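Local coordinates for novel protein similar to vertebrate potassium voltage-gated channel, subfamily H (Eag-related) family (Danio rerio, PDB 3UKN) that is the C-linker and cyclic nucleotide-binding homology domain of a KCNH channel subunit that probably forms a voltage-gated, potassium-selective pore, at residues L82-A86 with Y188-F192. Coordinates in Å, arbitrary orientation, origin at the centre of the assembly. Residue numbers count along the deposited sequence, not the author numbering.
Sequences LFESA and YAQKF
In the C-linker/CNBHD of a KCNH channel, the loop leading into helix 88-96 packs on helix 186-199, one of the helices that follow the beta roll. Residues 82-83 end a 3-10 segment. A type I beta turn follows from F83 to A86, with A86 N hydrogen-bonded to F83 O at 3.0 Å. Residues 188-192 are regular helix, F192 N hydrogen-bonded to Y188 O at 2.8 Å. The CA atoms pair A86 with Y188 at 5.6 Å and L82 with F192 at 6.6 Å, so the segments run in opposite senses.

Y188 is the centre. Its CA-to-CB bond points toward the loop, and its t rotamer (chi1 172°) carries the ring along the turn. A86 CB sits over one ring face in a CH-pi contact, 3.6 Å from the centroid and 10° off the normal. S85 (p) also points its CA-to-CB bond toward the other segment. Its OG makes van der Waals contact with Y188 CD1 (3.6 Å), at the ring edge, and with CD (3.3 Å) of the extended K191 chain (m, then t). The F83 ring (m) packs obliquely on the end of Y188, F83 CD1 to Y188 CZ 4.1 Å.

The CA-to-CB bonds of L82 and F192 point sideways. The t, p rotamer of L82 and the t rotamer of F192 bring L82 CD2 to 3.8 Å from F192 CE1. L91 and L94 of helix 88-96 touch F83; L182 of helix 175-184 touches Y188 and F192. The tyrosine reaches the 3-10 backbone: Y188 OH donates a hydrogen bond to L82 O at 2.7 Å.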
loop_
_atom_site.group_PDB
_atom_site.type_symbol
_atom_site.label_atom_id
_atom_site.label_comp_id
_atom_site.label_asym_id
_atom_site.label_seq_id
_atom_site.Cartn_x
_atom_site.Cartn_y
_atom_site.Cartn_z
ATOM N N LEU B 82 -27.406 -0.417 2.215
ATOM C CA LEU B 82 -26.642 -1.494 1.588
ATOM C C LEU B 82 -26.147 -2.548 2.602
ATOM O O LEU B 82 -25.989 -3.734 2.270
ATOM C CB LEU B 82 -25.450 -0.863 0.864
ATOM C CG LEU B 82 -24.325 -1.771 0.414
ATOM C CD1 LEU B 82 -24.929 -2.859 -0.474
ATOM C CD2 LEU B 82 -23.297 -0.966 -0.326
ATOM N N PHE B 83 -25.912 -2.109 3.837
ATOM C CA PHE B 83 -25.274 -2.949 4.871
ATOM C C PHE B 83 -26.273 -3.520 5.882
ATOM O O PHE B 83 -25.897 -4.275 6.781
ATOM C CB PHE B 83 -24.117 -2.189 5.575
ATOM C CG PHE B 83 -23.005 -1.814 4.630
ATOM C CD1 PHE B 83 -22.124 -2.773 4.175
ATOM C CD2 PHE B 83 -22.889 -0.525 4.148
ATOM C CE1 PHE B 83 -21.149 -2.461 3.272
ATOM C CE2 PHE B 83 -21.906 -0.196 3.247
ATOM C CZ PHE B 83 -21.032 -1.172 2.801
ATOM N N GLU B 84 -27.546 -3.183 5.706
ATOM C CA GLU B 84 -28.593 -3.616 6.637
ATOM C C GLU B 84 -28.540 -5.118 6.925
ATOM O O GLU B 84 -28.714 -5.538 8.069
ATOM C CB GLU B 84 -29.979 -3.235 6.106
ATOM C CG GLU B 84 -31.144 -3.648 6.988
ATOM C CD GLU B 84 -31.286 -2.780 8.227
ATOM O OE1 GLU B 84 -30.344 -2.007 8.521
ATOM O OE2 GLU B 84 -32.346 -2.872 8.902
ATOM N N SER B 85 -28.289 -5.920 5.892
ATOM C CA SER B 85 -28.358 -7.372 6.024
ATOM C C SER B 85 -27.004 -8.044 6.324
ATOM O O SER B 85 -26.893 -9.271 6.354
ATOM C CB SER B 85 -29.015 -7.994 4.789
ATOM O OG SER B 85 -28.065 -8.172 3.754
ATOM N N ALA B 86 -25.972 -7.252 6.575
ATOM C CA ALA B 86 -24.681 -7.863 6.826
ATOM C C ALA B 86 -24.631 -8.333 8.287
ATOM O O ALA B 86 -25.083 -7.629 9.171
ATOM C CB ALA B 86 -23.562 -6.891 6.521
ATOM N N TYR B 188 -23.634 -12.706 2.571
ATOM C CA TYR B 188 -23.848 -11.277 2.496
ATOM C C TYR B 188 -23.460 -10.749 1.115
ATOM O O TYR B 188 -24.097 -9.847 0.603
ATOM C CB TYR B 188 -23.127 -10.496 3.612
ATOM C CG TYR B 188 -23.244 -9.029 3.331
ATOM C CD1 TYR B 188 -24.491 -8.408 3.321
ATOM C CD2 TYR B 188 -22.137 -8.275 2.983
ATOM C CE1 TYR B 188 -24.622 -7.065 3.011
ATOM C CE2 TYR B 188 -22.265 -6.922 2.662
ATOM C CZ TYR B 188 -23.506 -6.331 2.681
ATOM O OH TYR B 188 -23.635 -4.991 2.365
ATOM N N ALA B 189 -22.418 -11.319 0.518
ATOM C CA ALA B 189 -21.910 -10.838 -0.771
ATOM C C ALA B 189 -22.985 -10.873 -1.866
ATOM O O ALA B 189 -23.158 -9.913 -2.612
ATOM C CB ALA B 189 -20.667 -11.623 -1.197
ATOM N N GLN B 190 -23.715 -11.978 -1.935
ATOM C CA GLN B 190 -24.843 -12.098 -2.849
ATOM C C GLN B 190 -25.850 -10.953 -2.647
ATOM O O GLN B 190 -26.358 -10.372 -3.613
ATOM C CB GLN B 190 -25.518 -13.462 -2.658
ATOM C CG GLN B 190 -26.377 -13.918 -3.818
ATOM C CD GLN B 190 -25.564 -14.455 -4.988
ATOM O OE1 GLN B 190 -24.444 -14.007 -5.241
ATOM N NE2 GLN B 190 -26.128 -15.424 -5.704
ATOM N N LYS B 191 -26.147 -10.617 -1.397
ATOM C CA LYS B 191 -27.065 -9.505 -1.153
ATOM C C LYS B 191 -26.412 -8.175 -1.521
ATOM O O LYS B 191 -27.075 -7.275 -2.025
ATOM C CB LYS B 191 -27.573 -9.500 0.299
ATOM C CG LYS B 191 -28.158 -10.859 0.691
ATOM C CD LYS B 191 -29.003 -10.829 1.947
ATOM C CE LYS B 191 -29.237 -12.268 2.448
ATOM N NZ LYS B 191 -29.965 -12.371 3.757
ATOM N N PHE B 192 -25.116 -8.062 -1.256
ATOM C CA PHE B 192 -24.376 -6.842 -1.536
ATOM C C PHE B 192 -24.492 -6.491 -3.033
ATOM O O PHE B 192 -24.784 -5.364 -3.400
ATOM C CB PHE B 192 -22.906 -7.027 -1.102
ATOM C CG PHE B 192 -22.002 -5.899 -1.498
ATOM C CD1 PHE B 192 -21.709 -4.881 -0.608
ATOM C CD2 PHE B 192 -21.454 -5.855 -2.771
ATOM C CE1 PHE B 192 -20.880 -3.811 -0.984
ATOM C CE2 PHE B 192 -20.614 -4.814 -3.162
ATOM C CZ PHE B 192 -20.325 -3.782 -2.272
#